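Local atomic coordinates of UPF0045 protein MJ1052 (Methanocaldococcus jannaschii, PDB entry 2EPI), a protein that is of unknown function but may bind thiamine or a related small molecule. Residues 30-38 and 47-58; 5-16 and 71-82. All blocks are in the same frame, centred on the assembly; numbering follows the deposited sequence.

Interaction 1 (30-38 and 47-58)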
loop_
_atom_site.group_PDB
_atom_site.type_symbol
_atom_site.label_atom_id
_atom_site.label_comp_id
_atom_site.label_asym_id
_atom_site.label_seq_id
_atom_site.Cartn_x
_atom_site.Cartn_y
_atom_site.Cartn_z
ATOM N N ILE A 30 7.986 -15.440 -6.316
ATOM C CA ILE A 30 6.934 -16.430 -6.144
ATOM C C ILE A 30 7.527 -17.796 -5.815
ATOM O O ILE A 30 7.020 -18.507 -4.950
ATOM C CB ILE A 30 6.069 -16.540 -7.417
ATOM C CG1 ILE A 30 5.261 -15.250 -7.599
ATOM C CG2 ILE A 30 5.150 -17.748 -7.322
ATOM C CD1 ILE A 30 4.448 -15.207 -8.873
ATOM N N GLU A 31 8.608 -18.159 -6.498
ATOM C CA GLU A 31 9.244 -19.443 -6.240
ATOM C C GLU A 31 9.737 -19.534 -4.799
ATOM O O GLU A 31 9.757 -20.613 -4.206
ATOM C CB GLU A 31 10.405 -19.670 -7.210
ATOM C CG GLU A 31 9.951 -19.923 -8.636
ATOM C CD GLU A 31 8.976 -21.083 -8.730
ATOM O OE1 GLU A 31 9.368 -22.220 -8.386
ATOM O OE2 GLU A 31 7.817 -20.857 -9.142
ATOM N N VAL A 32 10.140 -18.403 -4.235
ATOM C CA VAL A 32 10.608 -18.393 -2.860
ATOM C C VAL A 32 9.452 -18.740 -1.922
ATOM O O VAL A 32 9.618 -19.525 -0.990
ATOM C CB VAL A 32 11.186 -17.013 -2.475
ATOM C CG1 VAL A 32 11.345 -16.915 -0.967
ATOM C CG2 VAL A 32 12.531 -16.812 -3.159
ATOM N N PHE A 33 8.279 -18.163 -2.176
ATOM C CA PHE A 33 7.112 -18.422 -1.336
ATOM C C PHE A 33 6.771 -19.905 -1.269
ATOM O O PHE A 33 6.276 -20.393 -0.253
ATOM C CB PHE A 33 5.883 -17.665 -1.853
ATOM C CG PHE A 33 6.050 -16.176 -1.891
ATOM C CD1 PHE A 33 6.640 -15.497 -0.831
ATOM C CD2 PHE A 33 5.586 -15.444 -2.981
ATOM C CE1 PHE A 33 6.767 -14.107 -0.855
ATOM C CE2 PHE A 33 5.707 -14.058 -3.014
ATOM C CZ PHE A 33 6.299 -13.387 -1.948
ATOM N N LYS A 34 7.030 -20.620 -2.356
ATOM C CA LYS A 34 6.733 -22.043 -2.406
ATOM C C LYS A 34 7.665 -22.889 -1.544
ATOM O O LYS A 34 7.476 -24.098 -1.431
ATOM C CB LYS A 34 6.764 -22.532 -3.856
ATOM C CG LYS A 34 5.661 -21.931 -4.715
ATOM C CD LYS A 34 5.680 -22.499 -6.123
ATOM C CE LYS A 34 4.450 -22.068 -6.908
ATOM N NZ LYS A 34 4.321 -20.588 -6.988
ATOM N N LYS A 35 8.664 -22.257 -0.931
ATOM C CA LYS A 35 9.597 -22.971 -0.064
ATOM C C LYS A 35 9.124 -22.927 1.385
ATOM O O LYS A 35 9.728 -23.543 2.268
ATOM C CB LYS A 35 10.997 -22.364 -0.149
ATOM C CG LYS A 35 11.661 -22.505 -1.506
ATOM C CD LYS A 35 13.163 -22.282 -1.401
ATOM C CE LYS A 35 13.490 -20.903 -0.850
ATOM N NZ LYS A 35 14.956 -20.713 -0.676
ATOM N N TYR A 36 8.052 -22.183 1.631
ATOM C CA TYR A 36 7.500 -22.067 2.975
ATOM C C TYR A 36 6.155 -22.771 3.041
ATOM O O TYR A 36 5.528 -23.018 2.011
ATOM C CB TYR A 36 7.338 -20.598 3.365
ATOM C CG TYR A 36 8.650 -19.865 3.492
ATOM C CD1 TYR A 36 9.366 -19.472 2.361
ATOM C CD2 TYR A 36 9.197 -19.594 4.745
ATOM C CE1 TYR A 36 10.596 -18.829 2.475
ATOM C CE2 TYR A 36 10.427 -18.956 4.869
ATOM C CZ TYR A 36 11.120 -18.576 3.735
ATOM O OH TYR A 36 12.338 -17.952 3.862
ATOM N N ASP A 37 5.718 -23.098 4.253
ATOM C CA ASP A 37 4.448 -23.783 4.450
ATOM C C ASP A 37 3.310 -22.774 4.395
ATOM O O ASP A 37 2.664 -22.476 5.403
ATOM C CB ASP A 37 4.461 -24.524 5.791
ATOM C CG ASP A 37 3.205 -25.337 6.022
ATOM O OD1 ASP A 37 2.604 -25.797 5.030
ATOM O OD2 ASP A 37 2.829 -25.528 7.198
ATOM N N LEU A 38 3.071 -22.258 3.194
ATOM C CA LEU A 38 2.038 -21.254 2.971
ATOM C C LEU A 38 1.197 -21.573 1.747
ATOM O O LEU A 38 1.667 -22.232 0.819
ATOM C CB LEU A 38 2.688 -19.888 2.727
ATOM C CG LEU A 38 3.790 -19.395 3.664
ATOM C CD1 LEU A 38 4.596 -18.298 2.972
ATOM C CD2 LEU A 38 3.164 -18.893 4.963
ATOM N N THR A 47 0.856 -11.057 -4.625
ATOM C CA THR A 47 0.624 -12.444 -4.243
ATOM C C THR A 47 -0.002 -12.503 -2.860
ATOM O O THR A 47 0.484 -11.865 -1.930
ATOM C CB THR A 47 1.931 -13.238 -4.211
ATOM O OG1 THR A 47 2.507 -13.260 -5.522
ATOM C CG2 THR A 47 1.672 -14.674 -3.748
ATOM N N VAL A 48 -1.086 -13.261 -2.732
ATOM C CA VAL A 48 -1.761 -13.418 -1.450
ATOM C C VAL A 48 -1.201 -14.674 -0.792
ATOM O O VAL A 48 -1.007 -15.694 -1.451
ATOM C CB VAL A 48 -3.299 -13.547 -1.630
ATOM C CG1 VAL A 48 -3.957 -13.961 -0.314
ATOM C CG2 VAL A 48 -3.866 -12.221 -2.101
ATOM N N LEU A 49 -0.924 -14.590 0.503
ATOM C CA LEU A 49 -0.367 -15.720 1.229
ATOM C C LEU A 49 -1.206 -15.995 2.462
ATOM O O LEU A 49 -1.809 -15.082 3.031
ATOM C CB LEU A 49 1.078 -15.416 1.657
ATOM C CG LEU A 49 2.060 -14.956 0.577
ATOM C CD1 LEU A 49 3.326 -14.397 1.227
ATOM C CD2 LEU A 49 2.385 -16.123 -0.346
ATOM N N GLU A 50 -1.247 -17.264 2.858
ATOM C CA GLU A 50 -1.979 -17.694 4.040
ATOM C C GLU A 50 -1.064 -18.631 4.819
ATOM O O GLU A 50 -0.515 -19.579 4.259
ATOM C CB GLU A 50 -3.257 -18.447 3.661
ATOM C CG GLU A 50 -4.007 -18.991 4.883
ATOM C CD GLU A 50 -5.074 -20.014 4.525
ATOM O OE1 GLU A 50 -5.957 -19.697 3.702
ATOM O OE2 GLU A 50 -5.032 -21.139 5.071
ATOM N N GLY A 51 -0.896 -18.358 6.107
ATOM C CA GLY A 51 -0.038 -19.199 6.923
ATOM C C GLY A 51 0.432 -18.491 8.175
ATOM O O GLY A 51 -0.090 -17.436 8.527
ATOM N N ASP A 52 1.424 -19.075 8.843
ATOM C CA ASP A 52 1.975 -18.514 10.070
ATOM C C ASP A 52 2.620 -17.149 9.833
ATOM O O ASP A 52 3.341 -16.956 8.852
ATOM C CB ASP A 52 3.010 -19.469 10.664
ATOM C CG ASP A 52 3.652 -18.915 11.917
ATOM O OD1 ASP A 52 2.964 -18.853 12.963
ATOM O OD2 ASP A 52 4.840 -18.525 11.853
ATOM N N LEU A 53 2.377 -16.212 10.746
ATOM C CA LEU A 53 2.920 -14.862 10.613
ATOM C C LEU A 53 4.438 -14.823 10.492
ATOM O O LEU A 53 4.976 -14.103 9.655
ATOM C CB LEU A 53 2.472 -13.986 11.788
ATOM C CG LEU A 53 2.984 -12.539 11.808
ATOM C CD1 LEU A 53 2.667 -11.841 10.492
ATOM C CD2 LEU A 53 2.337 -11.796 12.967
ATOM N N ASP A 54 5.136 -15.593 11.322
ATOM C CA ASP A 54 6.588 -15.594 11.256
ATOM C C ASP A 54 7.090 -16.167 9.935
ATOM O O ASP A 54 8.072 -15.679 9.378
ATOM C CB ASP A 54 7.185 -16.375 12.431
ATOM C CG ASP A 54 6.926 -15.702 13.762
ATOM O OD1 ASP A 54 6.981 -14.456 13.814
ATOM O OD2 ASP A 54 6.678 -16.417 14.759
ATOM N N GLU A 55 6.419 -17.194 9.427
ATOM C CA GLU A 55 6.838 -17.783 8.161
ATOM C C GLU A 55 6.638 -16.784 7.024
ATOM O O GLU A 55 7.458 -16.704 6.108
ATOM C CB GLU A 55 6.062 -19.071 7.879
ATOM C CG GLU A 55 6.410 -20.203 8.844
ATOM C CD GLU A 55 7.905 -20.477 8.893
ATOM O OE1 GLU A 55 8.478 -20.843 7.846
ATOM O OE2 GLU A 55 8.512 -20.324 9.977
ATOM N N ILE A 56 5.555 -16.019 7.087
ATOM C CA ILE A 56 5.280 -15.029 6.050
ATOM C C ILE A 56 6.318 -13.915 6.101
ATOM O O ILE A 56 6.758 -13.422 5.062
ATOM C CB ILE A 56 3.851 -14.449 6.197
ATOM C CG1 ILE A 56 2.837 -15.487 5.698
ATOM C CG2 ILE A 56 3.715 -13.141 5.407
ATOM C CD1 ILE A 56 1.388 -15.075 5.855
ATOM N N LEU A 57 6.716 -13.525 7.309
ATOM C CA LEU A 57 7.724 -12.478 7.463
ATOM C C LEU A 57 9.060 -12.947 6.888
ATOM O O LEU A 57 9.748 -12.191 6.201
ATOM C CB LEU A 57 7.879 -12.107 8.941
ATOM C CG LEU A 57 6.682 -11.350 9.519
ATOM C CD1 LEU A 57 6.779 -11.303 11.033
ATOM C CD2 LEU A 57 6.634 -9.951 8.934
ATOM N N LYS A 58 9.423 -14.197 7.166
ATOM C CA LYS A 58 10.673 -14.753 6.657
ATOM C C LYS A 58 10.602 -14.872 5.136
ATOM O O LYS A 58 11.570 -14.583 4.436
ATOM C CB LYS A 58 10.932 -16.149 7.231
ATOM C CG LYS A 58 11.081 -16.239 8.740
ATOM C CD LYS A 58 11.246 -17.705 9.133
ATOM C CE LYS A 58 11.155 -17.921 10.629
ATOM N NZ LYS A 58 11.175 -19.384 10.940
HETATM O O HOH W 1 2.829 -21.457 7.881
HETATM O O HOH W 2 7.211 -22.462 6.409
#

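Interaction 2 (5-16 and 71-82)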
loop_
_atom_site.group_PDB
_atom_site.type_symbol
_atom_site.label_atom_id
_atom_site.label_comp_id
_atom_site.label_asym_id
_atom_site.label_seq_id
_atom_site.Cartn_x
_atom_site.Cartn_y
_atom_site.Cartn_z
ATOM N N ARG A 5 0.215 -19.169 14.002
ATOM C CA ARG A 5 -0.496 -17.924 14.224
ATOM C C ARG A 5 -0.867 -17.538 12.799
ATOM O O ARG A 5 -0.165 -16.763 12.151
ATOM C CB ARG A 5 0.426 -16.872 14.837
ATOM C CG ARG A 5 -0.242 -15.522 15.011
ATOM C CD ARG A 5 0.682 -14.510 15.657
ATOM N NE ARG A 5 0.096 -13.176 15.621
ATOM C CZ ARG A 5 0.666 -12.088 16.127
ATOM N NH1 ARG A 5 1.853 -12.168 16.722
ATOM N NH2 ARG A 5 0.049 -10.921 16.032
ATOM N N LYS A 6 -1.967 -18.101 12.314
ATOM C CA LYS A 6 -2.407 -17.868 10.945
ATOM C C LYS A 6 -2.950 -16.482 10.615
ATOM O O LYS A 6 -3.715 -15.885 11.379
ATOM C CB LYS A 6 -3.438 -18.934 10.553
ATOM C CG LYS A 6 -3.844 -18.888 9.088
ATOM C CD LYS A 6 -4.772 -20.039 8.719
ATOM C CE LYS A 6 -4.059 -21.385 8.819
ATOM N NZ LYS A 6 -4.941 -22.508 8.393
ATOM N N VAL A 7 -2.533 -15.981 9.456
ATOM C CA VAL A 7 -2.963 -14.683 8.954
ATOM C C VAL A 7 -3.030 -14.759 7.434
ATOM O O VAL A 7 -2.538 -15.710 6.831
ATOM C CB VAL A 7 -1.961 -13.551 9.319
ATOM C CG1 VAL A 7 -1.742 -13.506 10.823
ATOM C CG2 VAL A 7 -0.636 -13.768 8.589
ATOM N N VAL A 8 -3.664 -13.768 6.822
ATOM C CA VAL A 8 -3.738 -13.694 5.365
ATOM C C VAL A 8 -2.917 -12.456 5.033
ATOM O O VAL A 8 -2.971 -11.463 5.757
ATOM C CB VAL A 8 -5.179 -13.490 4.860
ATOM C CG1 VAL A 8 -5.185 -13.431 3.334
ATOM C CG2 VAL A 8 -6.060 -14.625 5.334
ATOM N N ALA A 9 -2.151 -12.503 3.954
ATOM C CA ALA A 9 -1.328 -11.350 3.612
ATOM C C ALA A 9 -1.188 -11.187 2.112
ATOM O O ALA A 9 -1.548 -12.075 1.347
ATOM C CB ALA A 9 0.044 -11.511 4.233
ATOM N N GLU A 10 -0.685 -10.031 1.697
ATOM C CA GLU A 10 -0.451 -9.795 0.282
ATOM C C GLU A 10 0.918 -9.160 0.139
ATOM O O GLU A 10 1.277 -8.248 0.886
ATOM C CB GLU A 10 -1.518 -8.888 -0.331
ATOM C CG GLU A 10 -1.318 -8.706 -1.840
ATOM C CD GLU A 10 -2.480 -8.010 -2.517
ATOM O OE1 GLU A 10 -2.939 -6.978 -1.990
ATOM O OE2 GLU A 10 -2.929 -8.496 -3.586
ATOM N N VAL A 11 1.685 -9.658 -0.820
ATOM C CA VAL A 11 3.028 -9.153 -1.049
ATOM C C VAL A 11 3.210 -8.720 -2.494
ATOM O O VAL A 11 2.708 -9.363 -3.413
ATOM C CB VAL A 11 4.084 -10.237 -0.751
ATOM C CG1 VAL A 11 5.475 -9.739 -1.156
ATOM C CG2 VAL A 11 4.052 -10.616 0.730
ATOM N N SER A 12 3.913 -7.614 -2.685
ATOM C CA SER A 12 4.216 -7.146 -4.027
ATOM C C SER A 12 5.644 -6.637 -3.956
ATOM O O SER A 12 6.040 -5.985 -2.986
ATOM C CB SER A 12 3.268 -6.029 -4.469
ATOM O OG SER A 12 3.481 -4.840 -3.734
ATOM N N ILE A 13 6.424 -6.963 -4.974
ATOM C CA ILE A 13 7.812 -6.543 -5.020
ATOM C C ILE A 13 8.035 -5.796 -6.319
ATOM O O ILE A 13 7.743 -6.308 -7.405
ATOM C CB ILE A 13 8.744 -7.762 -4.943
ATOM C CG1 ILE A 13 8.484 -8.514 -3.639
ATOM C CG2 ILE A 13 10.199 -7.321 -5.035
ATOM C CD1 ILE A 13 9.088 -9.887 -3.588
ATOM N N ILE A 14 8.527 -4.570 -6.204
ATOM C CA ILE A 14 8.787 -3.750 -7.370
ATOM C C ILE A 14 10.283 -3.536 -7.529
ATOM O O ILE A 14 10.913 -2.861 -6.718
ATOM C CB ILE A 14 8.136 -2.365 -7.250
ATOM C CG1 ILE A 14 6.624 -2.501 -7.075
ATOM C CG2 ILE A 14 8.457 -1.538 -8.488
ATOM C CD1 ILE A 14 5.934 -1.186 -6.791
ATOM N N PRO A 15 10.882 -4.138 -8.560
ATOM C CA PRO A 15 12.317 -3.920 -8.717
ATOM C C PRO A 15 12.520 -2.671 -9.566
ATOM O O PRO A 15 11.772 -2.429 -10.519
ATOM C CB PRO A 15 12.783 -5.186 -9.426
ATOM C CG PRO A 15 11.625 -5.507 -10.308
ATOM C CD PRO A 15 10.413 -5.239 -9.423
ATOM N N LEU A 16 13.498 -1.856 -9.194
ATOM C CA LEU A 16 13.805 -0.665 -9.966
ATOM C C LEU A 16 15.113 -0.955 -10.682
ATOM O O LEU A 16 16.199 -0.701 -10.165
ATOM C CB LEU A 16 13.944 0.570 -9.066
ATOM C CG LEU A 16 12.638 1.064 -8.435
ATOM C CD1 LEU A 16 12.874 2.389 -7.718
ATOM C CD2 LEU A 16 11.584 1.242 -9.523
ATOM N N VAL A 71 19.205 -6.546 -8.800
ATOM C CA VAL A 71 19.019 -5.134 -9.140
ATOM C C VAL A 71 19.545 -4.242 -8.017
ATOM O O VAL A 71 19.768 -4.711 -6.902
ATOM C CB VAL A 71 17.533 -4.797 -9.398
ATOM C CG1 VAL A 71 17.054 -5.490 -10.665
ATOM C CG2 VAL A 71 16.684 -5.227 -8.205
ATOM N N ASP A 72 19.737 -2.959 -8.308
ATOM C CA ASP A 72 20.260 -2.035 -7.304
ATOM C C ASP A 72 19.244 -1.555 -6.278
ATOM O O ASP A 72 19.622 -1.116 -5.199
ATOM C CB ASP A 72 20.878 -0.795 -7.963
ATOM C CG ASP A 72 22.169 -1.094 -8.700
ATOM O OD1 ASP A 72 22.924 -1.986 -8.259
ATOM O OD2 ASP A 72 22.433 -0.415 -9.715
ATOM N N ARG A 73 17.959 -1.632 -6.602
ATOM C CA ARG A 73 16.941 -1.150 -5.677
ATOM C C ARG A 73 15.625 -1.891 -5.826
ATOM O O ARG A 73 15.200 -2.201 -6.935
ATOM C CB ARG A 73 16.713 0.341 -5.907
ATOM C CG ARG A 73 15.710 0.999 -4.977
ATOM C CD ARG A 73 15.658 2.496 -5.262
ATOM N NE ARG A 73 14.671 3.192 -4.444
ATOM C CZ ARG A 73 14.349 4.472 -4.600
ATOM N NH1 ARG A 73 14.940 5.194 -5.544
ATOM N NH2 ARG A 73 13.431 5.026 -3.821
ATOM N N VAL A 74 14.985 -2.162 -4.693
ATOM C CA VAL A 74 13.711 -2.869 -4.674
ATOM C C VAL A 74 12.768 -2.244 -3.651
ATOM O O VAL A 74 13.183 -1.936 -2.536
ATOM C CB VAL A 74 13.905 -4.350 -4.279
ATOM C CG1 VAL A 74 12.551 -5.059 -4.220
ATOM C CG2 VAL A 74 14.829 -5.039 -5.264
ATOM N N VAL A 75 11.508 -2.051 -4.036
ATOM C CA VAL A 75 10.498 -1.525 -3.118
ATOM C C VAL A 75 9.517 -2.681 -2.918
ATOM O O VAL A 75 8.813 -3.081 -3.853
ATOM C CB VAL A 75 9.756 -0.311 -3.701
ATOM C CG1 VAL A 75 8.671 0.161 -2.720
ATOM C CG2 VAL A 75 10.744 0.828 -3.944
ATOM N N SER A 76 9.486 -3.229 -1.708
ATOM C CA SER A 76 8.615 -4.372 -1.422
ATOM C C SER A 76 7.532 -4.045 -0.408
ATOM O O SER A 76 7.782 -3.346 0.580
ATOM C CB SER A 76 9.460 -5.545 -0.926
ATOM O OG SER A 76 10.394 -5.931 -1.918
ATOM N N SER A 77 6.328 -4.560 -0.647
ATOM C CA SER A 77 5.197 -4.291 0.231
ATOM C C SER A 77 4.601 -5.563 0.829
ATOM O O SER A 77 4.402 -6.555 0.123
ATOM C CB SER A 77 4.098 -3.544 -0.545
ATOM O OG SER A 77 4.583 -2.335 -1.123
ATOM N N LEU A 78 4.324 -5.521 2.131
ATOM C CA LEU A 78 3.717 -6.635 2.848
ATOM C C LEU A 78 2.506 -6.102 3.604
ATOM O O LEU A 78 2.606 -5.112 4.329
ATOM C CB LEU A 78 4.702 -7.248 3.857
ATOM C CG LEU A 78 4.127 -8.267 4.860
ATOM C CD1 LEU A 78 3.601 -9.501 4.126
ATOM C CD2 LEU A 78 5.211 -8.672 5.859
ATOM N N LYS A 79 1.355 -6.733 3.411
ATOM C CA LYS A 79 0.160 -6.309 4.125
ATOM C C LYS A 79 -0.360 -7.522 4.873
ATOM O O LYS A 79 -0.514 -8.588 4.288
ATOM C CB LYS A 79 -0.901 -5.795 3.154
ATOM C CG LYS A 79 -2.155 -5.299 3.852
ATOM C CD LYS A 79 -3.142 -4.696 2.867
ATOM C CE LYS A 79 -2.612 -3.415 2.249
ATOM N NZ LYS A 79 -3.539 -2.910 1.192
ATOM N N ILE A 80 -0.609 -7.355 6.168
ATOM C CA ILE A 80 -1.105 -8.443 7.002
ATOM C C ILE A 80 -2.515 -8.146 7.470
ATOM O O ILE A 80 -2.813 -7.027 7.881
ATOM C CB ILE A 80 -0.231 -8.634 8.266
ATOM C CG1 ILE A 80 1.214 -8.941 7.869
ATOM C CG2 ILE A 80 -0.803 -9.753 9.127
ATOM C CD1 ILE A 80 1.370 -10.144 6.985
ATOM N N ASP A 81 -3.377 -9.153 7.405
ATOM C CA ASP A 81 -4.760 -9.017 7.852
ATOM C C ASP A 81 -4.955 -10.138 8.863
ATOM O O ASP A 81 -4.993 -11.311 8.494
ATOM C CB ASP A 81 -5.726 -9.204 6.679
ATOM C CG ASP A 81 -7.162 -8.847 7.036
ATOM O OD1 ASP A 81 -7.540 -8.972 8.220
ATOM O OD2 ASP A 81 -7.921 -8.448 6.125
ATOM N N GLU A 82 -5.063 -9.780 10.138
ATOM C CA GLU A 82 -5.233 -10.778 11.187
ATOM C C GLU A 82 -6.393 -10.455 12.116
ATOM O O GLU A 82 -6.567 -9.313 12.534
ATOM C CB GLU A 82 -3.941 -10.906 12.008
ATOM C CG GLU A 82 -4.087 -11.746 13.280
ATOM C CD GLU A 82 -2.763 -12.014 13.968
ATOM O OE1 GLU A 82 -1.866 -11.148 13.888
ATOM O OE2 GLU A 82 -2.621 -13.086 14.601
HETATM O O HOH W 3 -3.774 -15.491 14.075
HETATM O O HOH W 4 -1.853 -4.985 -0.447
HETATM O O HOH W 5 5.956 -2.793 -3.433
HETATM O O HOH W 6 18.830 -1.330 -10.741
#

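Interaction 1 (30-38 and 47-58)
Leu49 sets its two methyls against one face of the Phe33 ring, CD1 4.3 Å from the ring centroid and CD2 reaching CG. Here the end of helix 23-33 and the loop after it pack against strand 46-50 and the start of helix 53-68 of a ferredoxin-like βαββαβ fold. Thr47 CB comes within 4.0 Å of Phe33 CE2, while its hydroxyl is hydrogen-bonded to Thr42. Farther along, Leu38 CD2 presses on Ile56 CG1 at 3.5 Å, a tight fit, and also rests on Gly51 CA; a beta carbon at Gly51 would collide with that methyl, and the backbone angles there call for glycine in any case. Tyr36 presents its ring edge to Glu55 OE1, which lies 3.4 Å from CD2, and CE2 touches Lys58 CB at 3.7 Å. Tyr36 OH goes on to hydrogen-bond Glu62 OE1. With an alanine in place of Tyr36, a gap is likely to open between the loop and helix 53-68, and Glu62 OE1 would probably lose its phenolic partner. The Glu55 chain bends at CB-CG (chi2 -54°), and Lys58 NZ closes a salt bridge on OE2 while one water links OE1 to Asp37 N. A second water joins Asp37 O to Asp52 N. Asp52 caps the helix: its OD2 accepts from Glu55 N at 3.2 Å, on the anti side, and OD1 takes the backbone N of Arg5.

Interaction 2 (5-16 and 71-82)
Strands 6-16 and 73-82 run antiparallel, their axes 4.6 Å apart at closest and 168° between directions. Val8 with Asp81, Glu10 with Lys79, Ser12 with Ser77 and Ile14 with Val75 are hydrogen-bonded pairs, each joined by two N-H···O bonds; Val11 CA adds a C-H···O contact to Ser77 O. Ala9, Val11, Ile13 and Pro15 alternate with them and face the helices. Ile80 CD1, swung back by its bent chi2 of -57°, meets Ala9 CB at 3.3 Å, and Ile13 CG2 meets Val74 CG1 at 3.4 Å, both closer than ordinary carbon contact. Between them Val11 CG2 lies 3.6 Å from Leu78 CD1. In chain order these are the first and last strands of the ferredoxin-like βαββαβ sheet; 6-16 lies inside it and 73-83 is its outermost strand within the chain, which pairs antiparallel with a strand of the second subunit. On the Ser12 and Ser77 face one water bridges Ser12 O, Val75 O and Ser77 OG. Leu16 and Arg73 lie side by side, Leu16 CD1 sitting over a guanidinium face; Arg73 NH1 reaches Ala20 O of the fourth subunit. At the other end Arg5, extended from CG to NE, grips Glu82 side-on: NE meets the syn lone pair of OE2 at 2.9 Å in the guanidinium plane, whereas NH2 reaches OE1 at 2.9 Å with a tilt. His64 of the second subunit also hydrogen-bonds Glu82 OE1, and Ser65 of that subunit bonds Arg5 NH2.

Interactions 1 and 2 have centres about 11 Å apart and share one sheet, in which strand 46-50 borders strand 6-16. Probable backbone hydrogen bonds join them: Leu49 N to Ala9 O and Thr47 O to Val11 N, both 2.7 Å. The helices of interaction 1 lie over the face of interaction 2 that carries Ala9, Val11 and Ile13. Phe33 and Leu49 both touch Val11 there, and Leu57 CD2 packs on Leu78 CD2 at 3.6 Å. Strand 6-16 leads into helix 23-33, and helix 53-68 into strand 73-83, so 5-16 and 71-82 bracket interaction 1 in sequence. Both contacts also reach the second subunit, interaction 1 through the Asp54 salt bridge to its Lys61.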